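Local coordinates for probable tRNA pseudouridine synthase D (Methanosarcina mazei, PDB 1Z2Z), which probably isomerises uridine to pseudouridine at position 13 of transfer RNAs, at residues L50-T55 with I95-T100; S257-P262 with E374-M379; T138-E143 with G399-N404; G11-S16 with I281-I286; Y201-F206 with Q218-T223. All coordinates share one frame; numbering follows the deposited sequence.

Interaction 1 (L50-T55 with I95-T100); sequences LIVELT and ISIFDT
Two neighbouring strands of the large mixed sheet, 49-57 and 90-98, run antiparallel here, their short axes 4.6 Å apart at closest approach and their N-to-C directions 143° apart. Two hydrogen-bonded pairs flank one non-hydrogen-bonded pair. In the first, Leu50 N gives a nearly straight bond to Ile97 O (2.8 Å, 167° at the hydrogen), and Ile97 N returns one that enters the carbonyl plane of Leu50. In the second, Val52 N reaches Ile95 O at 3.1 Å, while Ile95 N meets Val52 O at 2.8 Å, almost along the C=O axis. Between them, Ile51 faces Ser96, with Ile51 CD1 lying 3.6 Å from Ser96 CB; the hydroxyl of Ser96 is held by Val125 N. The other face carries Leu50, Val52, Ile95 and Ile97. There the branches cross obliquely: Val52 CG2 meets Ile97 CD1 at 4.0 Å, and farther along Leu54 CD2 meets Ile95 CG2 at 3.9 Å. Ile95 also touches Ile79 and Val81 of strand 79-81. Since strand 49-57 pairs in addition with 113-121, and 90-98 with 33-39 and 79-81, the arrangement is typical of the interior of a mixed beta-sheet.

Interaction 2 (S257-P262 with E374-M379); sequences SFRVLP and EKFPEM
The Phe376 ring carries Arg259 NH1 over one face, and the guanidinium stands almost upright on it, the two planes 81° apart. Arg259 CZ lies 4.4 Å from the Phe376 centroid and 22° off the ring normal, which is the geometry of a cation-pi contact. At the guanidinium edge, Arg259 NH2 makes a salt bridge to Glu378 OE1 (2.7 Å), straight at 174°; the donor meets the oxygen from above the carboxylate plane. The Phe258 ring has Ser257 OG over one face. The contact joins two connecting loops, one leading into helix 263-287 and the other between helix 352-363 and strand 389-391. An alanine in place of Glu378 would take away the acceptor in the guanidinium plane of Arg259 and would probably leave NH1 less firmly placed over Phe376. Glu378 OE2 also has a weak hydrogen bond to Tyr266 OH of helix 263-287. Selenomethionine Met379 makes a Met-aromatic contact, its SE 5.1 Å from the Phe258 centroid, while its CE touches Phe258 CB at 3.5 Å. Phe258 CB in turn meets Phe376 CE1 at 3.7 Å.

Interaction 3 (T138-E143 with G399-N404); sequences TVRNIE and GEDELN
Electrostatics centre on Arg140, whose chain runs extended from CG to NE. Its NE forms a salt bridge with Asp32, outside the two segments; toward 399-404 the ionic contact is looser, a long salt bridge of 3.9 Å from Arg140 NH2 to Glu402 OE1, with the guanidinium and carboxylate planes nearly perpendicular (88°). The Asp401 carboxylate lies beyond salt-bridge range of Arg140, yet almost coplanar with its guanidinium. Apolar groups sandwich the same guanidinium, which would restrict its rotation: Thr138 CG2 sits over the centre of one face and Leu403 CD1 over the opposite one, the latter 4.0 Å from Arg140 CZ, while Asp401 CB approaches the edge in plane. An alanine here would remove the partner of Asp32 and the flat group between Thr138 and Leu403, and would probably leave the 401-404 turn less firmly held against the strand. The contact joins the end of strand 130-142, where Asn141 and Ile142 both face Ser408 in a G1 beta bulge, to the type I turn from Asp401 to Asn404, reached from strand 398-400. The turn is closed by Asn404 N bonding to Asp401 O at 3.1 Å. Among amides, the side chains of Asn141 and Asn404 stack, their planes 11° apart, and Asn404 ND2 lies 3.9 Å from Asn141 CB. That ND2 bonds to Gln28 OE1, and also to Asp401 OD2, although the position of this oxygen is less certain.

Interaction 4 (G11-S16 with I281-I286); sequences GINLYS and ILCRRI
Ser16 OG has two partners, both from outside the two segments: the main grip is a hydrogen bond with Gln163 OE1, to which Glu428 OE2 adds a weak one. Only the aliphatic part of Ser16 meets the helix, its CA 4.2 Å from Ile286 CG2. The helix, 263-287, presents Cys283 and Ile286, three residues apart and so on one side of it, to the irregular loop 11-16 near the N-terminus. Leu14 bridges them. Its CG lies in the crowded position between backbone N and carbonyl carbon (chi1 57°), and its methyls divide: CD2 touches Cys283 CB at 3.5 Å, whereas CD1 packs on Ile286 CG2 at 3.9 Å, the two side chains crossing obliquely. Cys283 SG, turned anti to its own carbonyl carbon, lies along the loop backbone, 3.8 Å from Gly11 O and 3.9 Å from Ile12 CA. Asn13 OD1 comes in beside the thiol, 3.4 Å from Cys283 SG. The loop's polar ties lead to other parts of the fold as well, since Leu14 O accepts a hydrogen bond from Arg427 of helix 423-430. The chemistry implies an association carried largely by the apolar contacts of Leu14 with Cys283 and Ile286, while the firm polar ties of the loop go to Gln163 and Arg427.

Interaction 5 (Y201-F206 with Q218-T223); sequences YIAEPF and QFVKDT
Lys221 and Pro205 lead the first shell. The Lys221 chain is extended as far as CE and lies along the 203-205 backbone: its CB touches Ala203 CB at 3.5 Å, and its CD comes 3.4 Å from Glu204 N. Only at chi4 (-65°) does it bend. Glu204 lies beside it and points the same way, but the ionic contact is long, with Glu204 OE1 3.9 Å from Lys221 NZ. Ala203 CB is also met by Val220 CG2 at 3.8 Å. The proline ring spans two residues of the helix: Pro205 CD meets Lys221 CD at 3.6 Å, the groups crossing near a right angle, and Pro205 CG meets Gln218 CG at 3.6 Å. A change of backbone course positions these groups. Ala203 is the first residue to leave helical angles after helix 194-202, and Glu204 follows with a positive phi (65°), so that the chain turns and offers Ala203 and Pro205 to the second helix. Farther out, Arg179 binds the carbonyls of Tyr201 and Glu204, and Tyr233 both takes Ile202 O and touches Val220. On helix 213-223, Phe219 O accepts from Asp222 N and Thr223 OG1. The arrangement is that of two consecutive helices whose connecting segment folds back on the second, within the TRUD part of this pseudouridine synthase.

In the fold
Interactions 1 and 3 both reach the large mixed sheet, yet their centres are 37 Å apart. Interactions 2 and 5 form the closest pair: centres 21 Å apart, nearest atoms about 4 Å apart, without touching. Helix 194-202 links them, since Phe258 of interaction 2 packs on it and interaction 5 begins at its end. Helix 263-287 starts beside interaction 2 and carries one side of interaction 4, whose centre is 32 Å away. Interactions 1 and 4 lie on opposite sides of the chain's centre, with their own centres 43 Å apart. The predicted nucleophile, Asp86, belongs to the connection between strands 79-81 and 90-98, and all five contacts lie away from it.

Interaction 1 (L50-T55 with I95-T100)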
# COMPACT_ATOMS: atom_id res chain seq x y z
N LEU A 50 5.26 -0.23 -30.00
CA LEU A 50 5.76 -1.61 -29.98
C LEU A 50 5.56 -2.13 -28.57
O LEU A 50 6.00 -1.50 -27.61
CB LEU A 50 7.24 -1.62 -30.38
CG LEU A 50 7.86 -2.96 -30.80
CD1 LEU A 50 7.92 -3.85 -29.60
CD2 LEU A 50 7.04 -3.62 -31.89
N ILE A 51 4.89 -3.26 -28.43
CA ILE A 51 4.63 -3.81 -27.10
C ILE A 51 5.51 -5.01 -26.76
O ILE A 51 5.44 -6.07 -27.40
CB ILE A 51 3.16 -4.24 -26.91
CG1 ILE A 51 2.19 -3.21 -27.53
CG2 ILE A 51 2.90 -4.40 -25.43
CD1 ILE A 51 2.39 -1.77 -27.06
N VAL A 52 6.29 -4.83 -25.70
CA VAL A 52 7.24 -5.83 -25.26
C VAL A 52 7.07 -6.33 -23.85
O VAL A 52 6.68 -5.59 -22.95
CB VAL A 52 8.66 -5.25 -25.38
CG1 VAL A 52 9.68 -6.36 -25.26
CG2 VAL A 52 8.82 -4.50 -26.69
N GLU A 53 7.39 -7.61 -23.65
CA GLU A 53 7.32 -8.21 -22.32
C GLU A 53 8.70 -8.00 -21.73
O GLU A 53 9.69 -8.48 -22.27
CB GLU A 53 7.03 -9.70 -22.43
CG GLU A 53 6.91 -10.36 -21.09
CD GLU A 53 6.84 -11.86 -21.22
OE1 GLU A 53 7.86 -12.52 -20.93
OE2 GLU A 53 5.78 -12.38 -21.62
N LEU A 54 8.75 -7.27 -20.63
CA LEU A 54 9.99 -6.96 -19.95
C LEU A 54 10.23 -7.91 -18.77
O LEU A 54 9.36 -8.08 -17.92
CB LEU A 54 9.93 -5.52 -19.45
CG LEU A 54 11.01 -5.00 -18.51
CD1 LEU A 54 12.38 -5.21 -19.13
CD2 LEU A 54 10.75 -3.51 -18.22
N THR A 55 11.40 -8.53 -18.74
CA THR A 55 11.74 -9.44 -17.65
C THR A 55 13.03 -8.88 -17.12
O THR A 55 14.00 -8.77 -17.86
CB THR A 55 11.97 -10.87 -18.13
OG1 THR A 55 10.85 -11.31 -18.91
CG2 THR A 55 12.14 -11.80 -16.93
N ILE A 95 5.21 -3.71 -21.41
CA ILE A 95 5.57 -2.31 -21.56
C ILE A 95 5.33 -1.88 -23.00
O ILE A 95 5.04 -2.71 -23.88
CB ILE A 95 7.06 -2.04 -21.22
CG1 ILE A 95 7.98 -2.76 -22.21
CG2 ILE A 95 7.36 -2.45 -19.79
CD1 ILE A 95 9.44 -2.22 -22.18
N SER A 96 5.41 -0.59 -23.25
CA SER A 96 5.23 -0.11 -24.61
C SER A 96 6.37 0.81 -24.95
O SER A 96 6.90 1.53 -24.09
CB SER A 96 3.89 0.61 -24.77
OG SER A 96 3.93 1.88 -24.13
N ILE A 97 6.76 0.78 -26.22
CA ILE A 97 7.86 1.60 -26.72
C ILE A 97 7.42 2.27 -27.99
O ILE A 97 7.03 1.60 -28.96
CB ILE A 97 9.10 0.75 -27.03
CG1 ILE A 97 9.47 -0.12 -25.81
CG2 ILE A 97 10.24 1.66 -27.42
CD1 ILE A 97 10.66 -1.03 -26.04
N PHE A 98 7.49 3.59 -28.00
CA PHE A 98 7.06 4.37 -29.14
C PHE A 98 8.00 4.33 -30.32
O PHE A 98 9.23 4.46 -30.19
CB PHE A 98 6.81 5.82 -28.73
CG PHE A 98 6.54 6.75 -29.89
CD1 PHE A 98 7.40 7.80 -30.17
CD2 PHE A 98 5.42 6.59 -30.68
CE1 PHE A 98 7.13 8.69 -31.22
CE2 PHE A 98 5.14 7.47 -31.74
CZ PHE A 98 6.00 8.51 -32.01
N ASP A 99 7.41 4.14 -31.49
CA ASP A 99 8.16 4.16 -32.73
C ASP A 99 9.41 3.29 -32.71
O ASP A 99 10.53 3.77 -32.92
CB ASP A 99 8.52 5.60 -33.04
CG ASP A 99 9.22 5.75 -34.36
OD1 ASP A 99 9.16 4.79 -35.16
OD2 ASP A 99 9.82 6.84 -34.58
N THR A 100 9.22 2.00 -32.46
CA THR A 100 10.33 1.07 -32.45
C THR A 100 9.86 -0.21 -33.08
O THR A 100 8.74 -0.67 -32.83
CB THR A 100 10.81 0.76 -31.02
OG1 THR A 100 11.25 1.97 -30.39
CG2 THR A 100 11.98 -0.23 -31.07

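Interaction 2 (S257-P262 with E374-M379)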
# COMPACT_ATOMS: atom_id res chain seq x y z
N SER A 257 1.48 27.13 4.89
CA SER A 257 2.74 26.51 4.48
C SER A 257 2.46 25.28 3.61
O SER A 257 3.38 24.73 3.01
CB SER A 257 3.57 26.11 5.71
OG SER A 257 2.97 25.03 6.39
N PHE A 258 1.20 24.87 3.52
CA PHE A 258 0.82 23.71 2.72
C PHE A 258 0.43 24.08 1.31
O PHE A 258 0.31 23.21 0.44
CB PHE A 258 -0.35 22.99 3.37
CG PHE A 258 -0.01 22.32 4.66
CD1 PHE A 258 0.75 21.16 4.67
CD2 PHE A 258 -0.46 22.85 5.86
CE1 PHE A 258 1.06 20.53 5.87
CE2 PHE A 258 -0.15 22.23 7.06
CZ PHE A 258 0.61 21.07 7.06
N ARG A 259 0.22 25.37 1.08
CA ARG A 259 -0.19 25.88 -0.23
C ARG A 259 0.99 25.97 -1.21
O ARG A 259 0.89 26.63 -2.25
CB ARG A 259 -0.86 27.25 -0.08
CG ARG A 259 -2.27 27.32 -0.66
CD ARG A 259 -2.99 28.61 -0.28
NE ARG A 259 -4.38 28.64 -0.72
CZ ARG A 259 -5.32 27.76 -0.37
NH1 ARG A 259 -5.01 26.75 0.43
NH2 ARG A 259 -6.56 27.88 -0.82
N VAL A 260 2.09 25.32 -0.86
CA VAL A 260 3.28 25.32 -1.70
C VAL A 260 3.46 23.97 -2.39
O VAL A 260 4.16 23.85 -3.40
CB VAL A 260 4.52 25.64 -0.84
CG1 VAL A 260 4.49 27.11 -0.42
CG2 VAL A 260 4.53 24.77 0.39
N LEU A 261 2.80 22.95 -1.84
CA LEU A 261 2.84 21.59 -2.37
C LEU A 261 1.61 21.38 -3.25
O LEU A 261 0.52 21.84 -2.92
CB LEU A 261 2.82 20.59 -1.22
CG LEU A 261 3.65 20.90 0.03
CD1 LEU A 261 3.29 19.93 1.15
CD2 LEU A 261 5.13 20.83 -0.29
N PRO A 262 1.75 20.66 -4.38
CA PRO A 262 0.61 20.41 -5.27
C PRO A 262 -0.48 19.64 -4.55
O PRO A 262 -0.41 19.46 -3.34
CB PRO A 262 1.24 19.61 -6.41
CG PRO A 262 2.34 18.86 -5.72
CD PRO A 262 2.94 19.92 -4.84
N GLU A 374 -10.74 24.37 8.37
CA GLU A 374 -11.14 25.75 8.10
C GLU A 374 -10.07 26.46 7.28
O GLU A 374 -10.36 27.00 6.21
CB GLU A 374 -11.36 26.53 9.42
CG GLU A 374 -12.52 26.03 10.28
CD GLU A 374 -12.69 26.83 11.57
OE1 GLU A 374 -11.75 26.85 12.40
OE2 GLU A 374 -13.76 27.43 11.77
N LYS A 375 -8.84 26.45 7.77
CA LYS A 375 -7.73 27.10 7.07
C LYS A 375 -7.60 26.56 5.64
O LYS A 375 -7.42 27.33 4.70
CB LYS A 375 -6.42 26.84 7.83
CG LYS A 375 -6.55 26.96 9.34
CD LYS A 375 -6.76 28.39 9.78
CE LYS A 375 -5.53 29.23 9.50
NZ LYS A 375 -5.64 30.61 10.03
N PHE A 376 -7.70 25.24 5.50
CA PHE A 376 -7.61 24.59 4.19
C PHE A 376 -8.80 23.69 3.89
O PHE A 376 -8.72 22.47 4.01
CB PHE A 376 -6.34 23.75 4.08
CG PHE A 376 -5.18 24.50 3.52
CD1 PHE A 376 -4.42 23.97 2.49
CD2 PHE A 376 -4.84 25.76 4.02
CE1 PHE A 376 -3.34 24.67 1.96
CE2 PHE A 376 -3.77 26.47 3.50
CZ PHE A 376 -3.01 25.92 2.47
N PRO A 377 -9.93 24.29 3.47
CA PRO A 377 -11.12 23.50 3.15
C PRO A 377 -10.85 22.45 2.08
O PRO A 377 -11.26 21.29 2.21
CB PRO A 377 -12.12 24.56 2.70
CG PRO A 377 -11.23 25.60 2.08
CD PRO A 377 -10.11 25.69 3.08
N GLU A 378 -10.16 22.86 1.01
CA GLU A 378 -9.83 21.97 -0.10
C GLU A 378 -9.15 20.72 0.45
O GLU A 378 -9.20 19.64 -0.15
CB GLU A 378 -8.87 22.67 -1.08
CG GLU A 378 -8.99 24.20 -1.17
CD GLU A 378 -8.33 24.92 -0.00
OE1 GLU A 378 -8.41 26.17 0.06
OE2 GLU A 378 -7.72 24.24 0.85
N MSE A 379 -8.51 20.90 1.60
CA MSE A 379 -7.79 19.84 2.26
C MSE A 379 -8.70 18.98 3.13
O MSE A 379 -8.27 17.95 3.65
CB MSE A 379 -6.69 20.45 3.12
CG MSE A 379 -5.73 19.46 3.74
SE MSE A 379 -4.52 20.39 4.90
CE MSE A 379 -3.16 20.87 3.60

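Interaction 3 (T138-E143 with G399-N404)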
# COMPACT_ATOMS: atom_id res chain seq x y z
N THR A 138 9.41 -16.28 -1.33
CA THR A 138 10.09 -17.33 -0.58
C THR A 138 10.66 -16.78 0.72
O THR A 138 11.49 -15.87 0.70
CB THR A 138 11.27 -17.89 -1.39
OG1 THR A 138 10.76 -18.55 -2.56
CG2 THR A 138 12.08 -18.87 -0.54
N VAL A 139 10.21 -17.33 1.84
CA VAL A 139 10.68 -16.90 3.14
C VAL A 139 11.77 -17.92 3.49
O VAL A 139 11.58 -19.12 3.27
CB VAL A 139 9.53 -16.93 4.21
CG1 VAL A 139 9.93 -16.16 5.46
CG2 VAL A 139 8.25 -16.33 3.64
N ARG A 140 12.91 -17.44 3.99
CA ARG A 140 14.05 -18.30 4.36
C ARG A 140 14.56 -18.02 5.78
O ARG A 140 14.34 -16.93 6.31
CB ARG A 140 15.22 -18.10 3.39
CG ARG A 140 15.00 -18.58 1.97
CD ARG A 140 16.26 -18.38 1.15
NE ARG A 140 16.10 -18.77 -0.25
CZ ARG A 140 15.87 -20.02 -0.66
NH1 ARG A 140 15.73 -20.28 -1.95
NH2 ARG A 140 15.79 -21.01 0.21
N ASN A 141 15.24 -19.00 6.36
CA ASN A 141 15.83 -18.87 7.70
C ASN A 141 14.83 -18.89 8.86
O ASN A 141 14.91 -18.08 9.79
CB ASN A 141 16.67 -17.59 7.80
CG ASN A 141 17.74 -17.68 8.86
OD1 ASN A 141 18.32 -16.68 9.27
ND2 ASN A 141 18.03 -18.90 9.30
N ILE A 142 13.89 -19.82 8.79
CA ILE A 142 12.90 -19.95 9.83
C ILE A 142 13.37 -20.93 10.90
O ILE A 142 13.88 -22.02 10.60
CB ILE A 142 11.55 -20.43 9.25
CG1 ILE A 142 10.56 -20.69 10.40
CG2 ILE A 142 11.77 -21.67 8.41
CD1 ILE A 142 9.19 -21.15 9.95
N GLU A 143 13.19 -20.52 12.15
CA GLU A 143 13.59 -21.31 13.31
C GLU A 143 12.76 -22.59 13.47
O GLU A 143 12.54 -23.05 14.58
CB GLU A 143 13.46 -20.45 14.59
CG GLU A 143 12.01 -20.04 14.94
CD GLU A 143 11.91 -19.14 16.18
OE1 GLU A 143 12.40 -19.54 17.27
OE2 GLU A 143 11.32 -18.03 16.07
N GLY A 399 9.65 -26.58 3.19
CA GLY A 399 10.78 -27.43 2.92
C GLY A 399 12.04 -26.91 3.57
O GLY A 399 12.01 -25.98 4.36
N GLU A 400 13.16 -27.54 3.21
CA GLU A 400 14.46 -27.18 3.74
C GLU A 400 15.14 -26.22 2.77
O GLU A 400 15.14 -26.44 1.56
CB GLU A 400 15.32 -28.44 3.91
CG GLU A 400 16.75 -28.18 4.40
CD GLU A 400 17.60 -29.45 4.47
OE1 GLU A 400 17.80 -30.10 3.42
OE2 GLU A 400 18.08 -29.78 5.58
N ASP A 401 15.73 -25.16 3.31
CA ASP A 401 16.41 -24.20 2.46
C ASP A 401 17.92 -24.36 2.50
O ASP A 401 18.57 -24.24 3.55
CB ASP A 401 16.03 -22.76 2.83
CG ASP A 401 16.68 -22.28 4.11
OD1 ASP A 401 16.80 -23.09 5.05
OD2 ASP A 401 17.07 -21.09 4.17
N GLU A 402 18.45 -24.64 1.33
CA GLU A 402 19.87 -24.82 1.12
C GLU A 402 20.67 -23.63 1.69
O GLU A 402 21.55 -23.82 2.51
CB GLU A 402 20.16 -24.95 -0.37
CG GLU A 402 19.09 -25.71 -1.18
CD GLU A 402 17.75 -24.96 -1.30
OE1 GLU A 402 17.73 -23.77 -1.71
OE2 GLU A 402 16.71 -25.59 -0.99
N LEU A 403 20.35 -22.42 1.24
CA LEU A 403 21.08 -21.25 1.72
C LEU A 403 21.23 -21.15 3.23
O LEU A 403 22.17 -20.51 3.71
CB LEU A 403 20.43 -19.96 1.22
CG LEU A 403 20.68 -19.51 -0.21
CD1 LEU A 403 19.86 -20.31 -1.20
CD2 LEU A 403 20.32 -18.03 -0.27
N ASN A 404 20.32 -21.76 3.98
CA ASN A 404 20.37 -21.72 5.44
C ASN A 404 20.19 -23.12 5.99
O ASN A 404 19.06 -23.53 6.30
CB ASN A 404 19.28 -20.82 6.01
CG ASN A 404 19.41 -19.37 5.55
OD1 ASN A 404 20.28 -18.63 6.03
ND2 ASN A 404 18.55 -18.97 4.62

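Interaction 4 (G11-S16 with I281-I286)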
# COMPACT_ATOMS: atom_id res chain seq x y z
N GLY A 11 -2.29 2.20 13.74
CA GLY A 11 -3.55 1.50 13.87
C GLY A 11 -3.59 -0.01 13.99
O GLY A 11 -4.38 -0.55 14.77
N ILE A 12 -2.77 -0.69 13.20
CA ILE A 12 -2.71 -2.15 13.24
C ILE A 12 -2.14 -2.55 14.59
O ILE A 12 -1.30 -1.84 15.13
CB ILE A 12 -1.81 -2.66 12.15
CG1 ILE A 12 -2.25 -2.03 10.83
CG2 ILE A 12 -1.80 -4.20 12.16
CD1 ILE A 12 -1.32 -2.28 9.67
N ASN A 13 -2.60 -3.67 15.13
CA ASN A 13 -2.10 -4.12 16.42
C ASN A 13 -2.41 -5.58 16.68
O ASN A 13 -2.48 -6.01 17.82
CB ASN A 13 -2.71 -3.29 17.55
CG ASN A 13 -4.08 -3.80 17.97
OD1 ASN A 13 -4.97 -4.01 17.15
ND2 ASN A 13 -4.25 -3.98 19.27
N LEU A 14 -2.58 -6.36 15.62
CA LEU A 14 -2.88 -7.77 15.79
C LEU A 14 -2.79 -8.53 14.49
O LEU A 14 -2.16 -8.07 13.55
CB LEU A 14 -4.26 -7.95 16.41
CG LEU A 14 -5.40 -7.31 15.62
CD1 LEU A 14 -6.12 -8.32 14.75
CD2 LEU A 14 -6.35 -6.72 16.62
N TYR A 15 -3.45 -9.68 14.44
CA TYR A 15 -3.45 -10.55 13.27
C TYR A 15 -4.76 -11.32 13.18
O TYR A 15 -5.20 -11.92 14.16
CB TYR A 15 -2.30 -11.56 13.40
CG TYR A 15 -0.92 -10.96 13.51
CD1 TYR A 15 -0.19 -10.62 12.37
CD2 TYR A 15 -0.31 -10.77 14.76
CE1 TYR A 15 1.11 -10.11 12.47
CE2 TYR A 15 0.99 -10.26 14.86
CZ TYR A 15 1.70 -9.94 13.71
OH TYR A 15 2.98 -9.44 13.79
N SER A 16 -5.39 -11.32 12.00
CA SER A 16 -6.65 -12.04 11.82
C SER A 16 -6.43 -13.54 12.10
O SER A 16 -7.37 -14.27 12.42
CB SER A 16 -7.18 -11.85 10.40
OG SER A 16 -6.68 -12.84 9.52
N ILE A 281 -10.18 0.45 13.58
CA ILE A 281 -11.53 -0.09 13.42
C ILE A 281 -11.55 -1.53 12.94
O ILE A 281 -12.26 -2.37 13.50
CB ILE A 281 -12.35 0.77 12.43
CG1 ILE A 281 -12.69 2.11 13.07
CG2 ILE A 281 -13.62 0.02 12.01
CD1 ILE A 281 -13.26 3.14 12.12
N LEU A 282 -10.77 -1.82 11.90
CA LEU A 282 -10.71 -3.16 11.35
C LEU A 282 -10.26 -4.19 12.38
O LEU A 282 -10.67 -5.36 12.33
CB LEU A 282 -9.75 -3.19 10.17
CG LEU A 282 -10.20 -4.11 9.04
CD1 LEU A 282 -9.20 -4.01 7.90
CD2 LEU A 282 -10.33 -5.55 9.53
N CYS A 283 -9.43 -3.75 13.32
CA CYS A 283 -8.89 -4.59 14.39
C CYS A 283 -9.95 -4.84 15.44
O CYS A 283 -10.28 -5.98 15.76
CB CYS A 283 -7.70 -3.90 15.05
SG CYS A 283 -6.21 -3.77 14.04
N ARG A 284 -10.44 -3.74 16.00
CA ARG A 284 -11.47 -3.78 17.03
C ARG A 284 -12.56 -4.74 16.55
O ARG A 284 -13.06 -5.55 17.33
CB ARG A 284 -12.04 -2.38 17.24
CG ARG A 284 -12.37 -2.07 18.68
CD ARG A 284 -11.13 -2.08 19.54
NE ARG A 284 -10.31 -0.87 19.39
CZ ARG A 284 -9.08 -0.74 19.89
NH1 ARG A 284 -8.53 -1.75 20.56
NH2 ARG A 284 -8.40 0.39 19.72
N ARG A 285 -12.91 -4.67 15.28
CA ARG A 285 -13.94 -5.56 14.75
C ARG A 285 -13.47 -7.00 14.72
O ARG A 285 -14.27 -7.92 14.87
CB ARG A 285 -14.37 -5.11 13.36
CG ARG A 285 -15.51 -5.93 12.78
CD ARG A 285 -16.23 -5.13 11.71
NE ARG A 285 -17.37 -5.83 11.14
CZ ARG A 285 -17.30 -7.00 10.52
NH1 ARG A 285 -18.39 -7.56 10.03
NH2 ARG A 285 -16.12 -7.61 10.39
N ILE A 286 -12.17 -7.21 14.49
CA ILE A 286 -11.61 -8.55 14.47
C ILE A 286 -11.58 -9.06 15.91
O ILE A 286 -11.63 -10.27 16.15
CB ILE A 286 -10.17 -8.59 13.88
CG1 ILE A 286 -10.21 -8.24 12.39
CG2 ILE A 286 -9.55 -9.97 14.08
CD1 ILE A 286 -8.84 -8.09 11.73

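Interaction 5 (Y201-F206 with Q218-T223)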
# COMPACT_ATOMS: atom_id res chain seq x y z
N TYR A 201 6.29 17.41 9.21
CA TYR A 201 6.64 17.13 7.82
C TYR A 201 7.95 17.81 7.46
O TYR A 201 8.81 17.22 6.80
CB TYR A 201 5.52 17.63 6.89
CG TYR A 201 5.68 17.20 5.44
CD1 TYR A 201 5.30 15.93 5.03
CD2 TYR A 201 6.27 18.05 4.51
CE1 TYR A 201 5.50 15.51 3.71
CE2 TYR A 201 6.47 17.63 3.19
CZ TYR A 201 6.09 16.36 2.81
OH TYR A 201 6.33 15.94 1.52
N ILE A 202 8.11 19.05 7.89
CA ILE A 202 9.33 19.78 7.61
C ILE A 202 10.52 19.12 8.31
O ILE A 202 11.55 18.84 7.68
CB ILE A 202 9.20 21.23 8.09
CG1 ILE A 202 8.06 21.91 7.33
CG2 ILE A 202 10.53 21.95 7.91
CD1 ILE A 202 7.61 23.24 7.91
N ALA A 203 10.36 18.85 9.61
CA ALA A 203 11.38 18.22 10.44
C ALA A 203 10.95 16.79 10.80
O ALA A 203 10.41 16.07 9.97
CB ALA A 203 11.61 19.04 11.70
N GLU A 204 11.19 16.39 12.05
CA GLU A 204 10.82 15.04 12.51
C GLU A 204 11.59 13.93 11.80
O GLU A 204 11.11 13.35 10.83
CB GLU A 204 9.33 14.79 12.31
CG GLU A 204 8.91 13.40 12.78
CD GLU A 204 8.42 13.40 14.22
OE1 GLU A 204 8.98 14.13 15.06
OE2 GLU A 204 7.46 12.64 14.50
N PRO A 205 12.78 13.60 12.31
CA PRO A 205 13.65 12.56 11.75
C PRO A 205 13.21 11.14 12.08
O PRO A 205 12.59 10.90 13.11
CB PRO A 205 14.99 12.90 12.36
CG PRO A 205 14.60 13.32 13.74
CD PRO A 205 13.43 14.24 13.47
N PHE A 206 13.54 10.20 11.20
CA PHE A 206 13.21 8.79 11.42
C PHE A 206 14.45 7.91 11.33
O PHE A 206 15.38 8.20 10.58
CB PHE A 206 12.15 8.32 10.42
CG PHE A 206 10.73 8.58 10.86
CD1 PHE A 206 9.71 7.73 10.45
CD2 PHE A 206 10.42 9.67 11.67
CE1 PHE A 206 8.40 7.96 10.85
CE2 PHE A 206 9.11 9.91 12.08
CZ PHE A 206 8.10 9.05 11.67
N GLN A 218 16.26 17.08 12.63
CA GLN A 218 16.40 17.18 14.07
C GLN A 218 16.82 18.60 14.45
O GLN A 218 16.41 19.12 15.48
CB GLN A 218 17.46 16.20 14.56
CG GLN A 218 16.98 15.22 15.60
CD GLN A 218 16.31 15.92 16.76
OE1 GLN A 218 16.72 17.00 17.17
NE2 GLN A 218 15.27 15.30 17.30
N PHE A 219 17.65 19.21 13.61
CA PHE A 219 18.14 20.55 13.88
C PHE A 219 17.01 21.56 13.96
O PHE A 219 16.78 22.16 15.00
CB PHE A 219 19.12 21.00 12.80
CG PHE A 219 19.70 22.36 13.05
CD1 PHE A 219 20.76 22.53 13.93
CD2 PHE A 219 19.17 23.49 12.43
CE1 PHE A 219 21.28 23.80 14.19
CE2 PHE A 219 19.69 24.76 12.69
CZ PHE A 219 20.74 24.91 13.57
N VAL A 220 16.31 21.75 12.85
CA VAL A 220 15.23 22.73 12.82
C VAL A 220 14.03 22.31 13.65
O VAL A 220 13.11 23.10 13.86
CB VAL A 220 14.76 23.00 11.37
CG1 VAL A 220 15.93 23.45 10.53
CG2 VAL A 220 14.10 21.76 10.78
N LYS A 221 14.04 21.07 14.14
CA LYS A 221 12.94 20.56 14.95
C LYS A 221 12.98 21.10 16.37
O LYS A 221 11.97 21.10 17.07
CB LYS A 221 12.99 19.03 14.95
CG LYS A 221 11.94 18.34 15.79
CD LYS A 221 11.81 16.90 15.31
CE LYS A 221 10.84 16.11 16.16
NZ LYS A 221 11.37 15.98 17.54
N ASP A 222 14.15 21.56 16.79
CA ASP A 222 14.30 22.12 18.13
C ASP A 222 14.80 23.57 18.11
O ASP A 222 15.00 24.18 19.16
CB ASP A 222 15.22 21.23 18.99
CG ASP A 222 16.35 20.60 18.18
OD1 ASP A 222 17.14 21.35 17.58
OD2 ASP A 222 16.45 19.36 18.16
N THR A 223 14.98 24.11 16.91
CA THR A 223 15.46 25.49 16.74
C THR A 223 14.54 26.26 15.82
O THR A 223 14.49 27.49 15.87
CB THR A 223 16.86 25.53 16.11
OG1 THR A 223 16.85 24.75 14.91
CG2 THR A 223 17.89 24.99 17.07